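Local coordinates for protein carbohydrate kinase, pfkB family (PDB 3KTN) that probably phosphorylates 2-keto-3-deoxygluconate or a related sugar acid, as a magnesium-binding kinase of the pfkB (ribokinase) family, at residues 33-47 with 315-327. Residues are numbered along the deposited sequence; the frame is centred on the assembly and turned at random.
Sequences FVGTGVNLLANLAHF and GDIPLTTVKQVNH
Ala42 O, whose residue packs its CB against Ile317, is gripped twice by His46: the backbone N and the ring ND1 donate to it from opposite faces of the carbonyl plane. The ND1 bond measures 3.0 Å to Ala42 O and is bent, 143° at the hydrogen. With CG beside its own backbone N (chi1 -87°), the imidazole folds back along the helix, where Leu319 CD2 touches its CE1 at 3.6 Å. His46 NE2 is hydrogen-bonded to Glu24 OE1 of a second subunit; both ring nitrogens thus have partners, which probably restrains the ring's rotation.

Along the first half of helix 36-46, Ile317 sends CD1 to Val38 CG1 (3.8 Å) and CG2 to Ala42 CB (3.5 Å), its two branches spanning one helical turn. Asp316 crosses Val34 at about a right angle, CB lying 3.6 Å from Val34 CG1; its carboxylate is turned to a salt bridge with Arg14. The Pro318 ring sets CD 3.5 Å from Asn39 O, while the amide of Asn39 donates to Asp280.

Phe47, following helix 36-46, lies against the start of helix 322-330. Its CD1 meets Val322 CG2 at 3.6 Å, Thr321 C lies at the ring edge, and Tyr288 and Phe302 meet the same ring. Nearby, one water joins the backbones, donating to His46 O and accepting from Val322 N, 3.1 Å from the water. Thr321 and Gln324 form a capping box: Thr321 OG1 accepts from Gln324 N, and the return bond from Thr321 N to Gln324 OE1 is weak.

Thus an extended connection, running from beside the magnesium site of Asp274 and Ile276 to an N-capped helix, packs along helix 36-46 in the ribokinase-like alpha/beta fold.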
loop_
_atom_site.group_PDB
_atom_site.type_symbol
_atom_site.label_atom_id
_atom_site.label_comp_id
_atom_site.label_asym_id
_atom_site.label_seq_id
_atom_site.Cartn_x
_atom_site.Cartn_y
_atom_site.Cartn_z
ATOM N N PHE A 33 15.038 -2.011 -11.009
ATOM C CA PHE A 33 16.366 -2.247 -11.562
ATOM C C PHE A 33 16.499 -1.271 -12.711
ATOM O O PHE A 33 15.750 -1.335 -13.680
ATOM C CB PHE A 33 16.494 -3.689 -12.053
ATOM C CG PHE A 33 16.581 -4.690 -10.940
ATOM C CD1 PHE A 33 17.804 -4.989 -10.352
ATOM C CD2 PHE A 33 15.431 -5.295 -10.440
ATOM C CE1 PHE A 33 17.881 -5.881 -9.278
ATOM C CE2 PHE A 33 15.496 -6.186 -9.369
ATOM C CZ PHE A 33 16.722 -6.480 -8.788
ATOM N N VAL A 34 17.438 -0.343 -12.573
ATOM C CA VAL A 34 17.664 0.669 -13.580
ATOM C C VAL A 34 19.163 0.766 -13.884
ATOM O O VAL A 34 19.964 -0.047 -13.406
ATOM C CB VAL A 34 17.128 2.051 -13.089
ATOM C CG1 VAL A 34 15.628 1.956 -12.791
ATOM C CG2 VAL A 34 17.869 2.480 -11.828
ATOM N N GLY A 35 19.517 1.770 -14.680
ATOM C CA GLY A 35 20.890 2.001 -15.079
ATOM C C GLY A 35 20.852 2.526 -16.502
ATOM O O GLY A 35 19.889 2.254 -17.223
ATOM N N THR A 36 21.869 3.286 -16.908
ATOM C CA THR A 36 21.918 3.830 -18.268
ATOM C C THR A 36 21.663 2.756 -19.323
ATOM O O THR A 36 20.810 2.930 -20.189
ATOM C CB THR A 36 23.285 4.499 -18.560
ATOM O OG1 THR A 36 23.357 5.738 -17.850
ATOM C CG2 THR A 36 23.462 4.772 -20.059
ATOM N N GLY A 37 22.390 1.646 -19.240
ATOM C CA GLY A 37 22.208 0.567 -20.200
ATOM C C GLY A 37 20.828 -0.075 -20.141
ATOM O O GLY A 37 20.279 -0.489 -21.163
ATOM N N VAL A 38 20.259 -0.165 -18.944
ATOM C CA VAL A 38 18.933 -0.757 -18.782
ATOM C C VAL A 38 17.881 0.162 -19.387
ATOM O O VAL A 38 17.038 -0.282 -20.169
ATOM C CB VAL A 38 18.613 -1.003 -17.287
ATOM C CG1 VAL A 38 17.250 -1.679 -17.132
ATOM C CG2 VAL A 38 19.707 -1.867 -16.675
ATOM N N ASN A 39 17.949 1.448 -19.047
ATOM C CA ASN A 39 16.982 2.425 -19.553
ATOM C C ASN A 39 17.014 2.482 -21.069
ATOM O O ASN A 39 15.968 2.500 -21.732
ATOM C CB ASN A 39 17.273 3.831 -19.003
ATOM C CG ASN A 39 17.364 3.861 -17.487
ATOM O OD1 ASN A 39 16.877 2.957 -16.804
ATOM N ND2 ASN A 39 17.977 4.912 -16.952
ATOM N N LEU A 40 18.224 2.533 -21.611
ATOM C CA LEU A 40 18.407 2.599 -23.052
ATOM C C LEU A 40 17.828 1.380 -23.761
ATOM O O LEU A 40 16.955 1.510 -24.621
ATOM C CB LEU A 40 19.897 2.719 -23.387
ATOM C CG LEU A 40 20.205 2.834 -24.886
ATOM C CD1 LEU A 40 19.556 4.101 -25.435
ATOM C CD2 LEU A 40 21.714 2.860 -25.120
ATOM N N LEU A 41 18.319 0.200 -23.401
ATOM C CA LEU A 41 17.856 -1.030 -24.031
ATOM C C LEU A 41 16.364 -1.299 -23.818
ATOM O O LEU A 41 15.689 -1.826 -24.714
ATOM C CB LEU A 41 18.677 -2.220 -23.529
ATOM C CG LEU A 41 20.188 -2.153 -23.788
ATOM C CD1 LEU A 41 20.820 -3.480 -23.389
ATOM C CD2 LEU A 41 20.461 -1.839 -25.261
ATOM N N ALA A 42 15.853 -0.938 -22.641
ATOM C CA ALA A 42 14.439 -1.146 -22.334
ATOM C C ALA A 42 13.574 -0.357 -23.309
ATOM O O ALA A 42 12.610 -0.885 -23.862
ATOM C CB ALA A 42 14.132 -0.709 -20.897
ATOM N N ASN A 43 13.922 0.908 -23.523
ATOM C CA ASN A 43 13.157 1.747 -24.435
ATOM C C ASN A 43 13.273 1.225 -25.869
ATOM O O ASN A 43 12.279 1.156 -26.592
ATOM C CB ASN A 43 13.641 3.197 -24.370
ATOM C CG ASN A 43 12.602 4.173 -24.882
ATOM O OD1 ASN A 43 11.602 3.774 -25.489
ATOM N ND2 ASN A 43 12.827 5.459 -24.643
ATOM N N LEU A 44 14.488 0.867 -26.281
ATOM C CA LEU A 44 14.711 0.340 -27.629
ATOM C C LEU A 44 13.949 -0.982 -27.829
ATOM O O LEU A 44 13.438 -1.251 -28.916
ATOM C CB LEU A 44 16.211 0.140 -27.876
ATOM C CG LEU A 44 17.032 1.435 -27.976
ATOM C CD1 LEU A 44 18.515 1.115 -28.105
ATOM C CD2 LEU A 44 16.552 2.249 -29.173
ATOM N N ALA A 45 13.869 -1.803 -26.783
ATOM C CA ALA A 45 13.133 -3.062 -26.886
ATOM C C ALA A 45 11.650 -2.732 -27.059
ATOM O O ALA A 45 10.928 -3.418 -27.783
ATOM C CB ALA A 45 13.351 -3.917 -25.635
ATOM N N HIS A 46 11.196 -1.674 -26.396
ATOM C CA HIS A 46 9.804 -1.267 -26.525
ATOM C C HIS A 46 9.555 -0.674 -27.906
ATOM O O HIS A 46 8.412 -0.575 -28.350
ATOM C CB HIS A 46 9.425 -0.261 -25.433
ATOM C CG HIS A 46 8.960 -0.909 -24.167
ATOM N ND1 HIS A 46 9.782 -1.696 -23.390
ATOM C CD2 HIS A 46 7.738 -0.950 -23.584
ATOM C CE1 HIS A 46 9.087 -2.197 -22.385
ATOM N NE2 HIS A 46 7.843 -1.760 -22.483
ATOM N N PHE A 47 10.633 -0.268 -28.574
ATOM C CA PHE A 47 10.531 0.272 -29.922
ATOM C C PHE A 47 10.644 -0.907 -30.890
ATOM O O PHE A 47 10.706 -0.733 -32.108
ATOM C CB PHE A 47 11.645 1.291 -30.198
ATOM C CG PHE A 47 11.432 2.632 -29.542
ATOM C CD1 PHE A 47 10.150 3.088 -29.237
ATOM C CD2 PHE A 47 12.516 3.471 -29.286
ATOM C CE1 PHE A 47 9.947 4.365 -28.691
ATOM C CE2 PHE A 47 12.323 4.747 -28.741
ATOM C CZ PHE A 47 11.035 5.191 -28.444
ATOM N N GLY A 315 9.889 6.887 -12.455
ATOM C CA GLY A 315 11.004 5.957 -12.571
ATOM C C GLY A 315 11.907 6.235 -13.758
ATOM O O GLY A 315 11.537 6.980 -14.671
ATOM N N ASP A 316 13.088 5.621 -13.744
ATOM C CA ASP A 316 14.108 5.788 -14.792
ATOM C C ASP A 316 13.805 5.192 -16.161
ATOM O O ASP A 316 14.221 5.734 -17.187
ATOM C CB ASP A 316 15.441 5.168 -14.359
ATOM C CG ASP A 316 15.975 5.746 -13.073
ATOM O OD1 ASP A 316 17.170 6.098 -13.051
ATOM O OD2 ASP A 316 15.220 5.835 -12.083
ATOM N N ILE A 317 13.121 4.055 -16.171
ATOM C CA ILE A 317 12.830 3.360 -17.420
ATOM C C ILE A 317 11.829 4.058 -18.325
ATOM O O ILE A 317 10.682 4.268 -17.942
ATOM C CB ILE A 317 12.302 1.928 -17.166
ATOM C CG1 ILE A 317 13.154 1.214 -16.108
ATOM C CG2 ILE A 317 12.325 1.136 -18.470
ATOM C CD1 ILE A 317 14.558 0.904 -16.550
ATOM N N PRO A 318 12.256 4.421 -19.549
ATOM C CA PRO A 318 11.380 5.091 -20.519
ATOM C C PRO A 318 10.575 3.992 -21.209
ATOM O O PRO A 318 11.078 3.319 -22.117
ATOM C CB PRO A 318 12.362 5.761 -21.492
ATOM C CG PRO A 318 13.690 5.753 -20.753
ATOM C CD PRO A 318 13.653 4.452 -20.005
ATOM N N LEU A 319 9.342 3.797 -20.756
ATOM C CA LEU A 319 8.460 2.771 -21.301
ATOM C C LEU A 319 7.515 3.367 -22.344
ATOM O O LEU A 319 6.308 3.504 -22.102
ATOM C CB LEU A 319 7.655 2.134 -20.161
ATOM C CG LEU A 319 8.480 1.445 -19.063
ATOM C CD1 LEU A 319 7.629 1.235 -17.830
ATOM C CD2 LEU A 319 9.015 0.118 -19.564
ATOM N N THR A 320 8.073 3.721 -23.499
ATOM C CA THR A 320 7.301 4.308 -24.589
ATOM C C THR A 320 7.376 3.454 -25.850
ATOM O O THR A 320 8.277 2.632 -26.002
ATOM C CB THR A 320 7.805 5.738 -24.933
ATOM O OG1 THR A 320 9.207 5.699 -25.235
ATOM C CG2 THR A 320 7.571 6.680 -23.761
ATOM N N THR A 321 6.409 3.640 -26.743
ATOM C CA THR A 321 6.379 2.900 -27.996
ATOM C C THR A 321 6.391 3.904 -29.146
ATOM O O THR A 321 6.088 5.084 -28.951
ATOM C CB THR A 321 5.111 2.038 -28.113
ATOM O OG1 THR A 321 3.963 2.893 -28.187
ATOM C CG2 THR A 321 4.978 1.116 -26.909
ATOM N N VAL A 322 6.741 3.434 -30.339
ATOM C CA VAL A 322 6.788 4.298 -31.516
ATOM C C VAL A 322 5.425 4.922 -31.785
ATOM O O VAL A 322 5.329 6.112 -32.085
ATOM C CB VAL A 322 7.254 3.516 -32.772
ATOM C CG1 VAL A 322 7.257 4.436 -33.997
ATOM C CG2 VAL A 322 8.649 2.967 -32.545
ATOM N N LYS A 323 4.368 4.127 -31.658
ATOM C CA LYS A 323 3.017 4.629 -31.890
ATOM C C LYS A 323 2.621 5.717 -30.897
ATOM O O LYS A 323 1.965 6.696 -31.262
ATOM C CB LYS A 323 2.007 3.481 -31.832
ATOM C CG LYS A 323 2.142 2.511 -33.001
ATOM C CD LYS A 323 1.027 1.478 -33.016
ATOM C CE LYS A 323 1.112 0.597 -34.257
ATOM N NZ LYS A 323 0.023 -0.421 -34.281
ATOM N N GLN A 324 3.023 5.544 -29.642
ATOM C CA GLN A 324 2.704 6.515 -28.604
ATOM C C GLN A 324 3.362 7.859 -28.900
ATOM O O GLN A 324 2.722 8.907 -28.817
ATOM C CB GLN A 324 3.158 5.984 -27.239
ATOM C CG GLN A 324 3.082 6.990 -26.098
ATOM C CD GLN A 324 3.601 6.411 -24.786
ATOM O OE1 GLN A 324 4.641 5.748 -24.754
ATOM N NE2 GLN A 324 2.883 6.670 -23.697
ATOM N N VAL A 325 4.645 7.823 -29.246
ATOM C CA VAL A 325 5.388 9.040 -29.563
ATOM C C VAL A 325 4.758 9.732 -30.772
ATOM O O VAL A 325 4.540 10.944 -30.760
ATOM C CB VAL A 325 6.871 8.725 -29.883
ATOM C CG1 VAL A 325 7.620 10.007 -30.202
ATOM C CG2 VAL A 325 7.519 8.000 -28.706
ATOM N N ASN A 326 4.472 8.954 -31.814
ATOM C CA ASN A 326 3.865 9.488 -33.031
ATOM C C ASN A 326 2.475 10.047 -32.753
ATOM O O ASN A 326 2.055 11.008 -33.387
ATOM C CB ASN A 326 3.784 8.400 -34.109
ATOM C CG ASN A 326 5.132 8.112 -34.750
ATOM O OD1 ASN A 326 5.321 7.072 -35.382
ATOM N ND2 ASN A 326 6.071 9.039 -34.601
ATOM N N HIS A 327 1.756 9.442 -31.810
ATOM C CA HIS A 327 0.422 9.931 -31.477
ATOM C C HIS A 327 0.540 11.310 -30.836
ATOM O O HIS A 327 -0.276 12.195 -31.083
ATOM C CB HIS A 327 -0.290 8.958 -30.536
ATOM C CG HIS A 327 -1.625 9.445 -30.060
ATOM N ND1 HIS A 327 -1.760 10.370 -29.044
ATOM C CD2 HIS A 327 -2.878 9.167 -30.486
ATOM C CE1 HIS A 327 -3.041 10.640 -28.867
ATOM N NE2 HIS A 327 -3.741 9.923 -29.730
HETATM O O HOH W 1 7.081 0.347 -30.466
#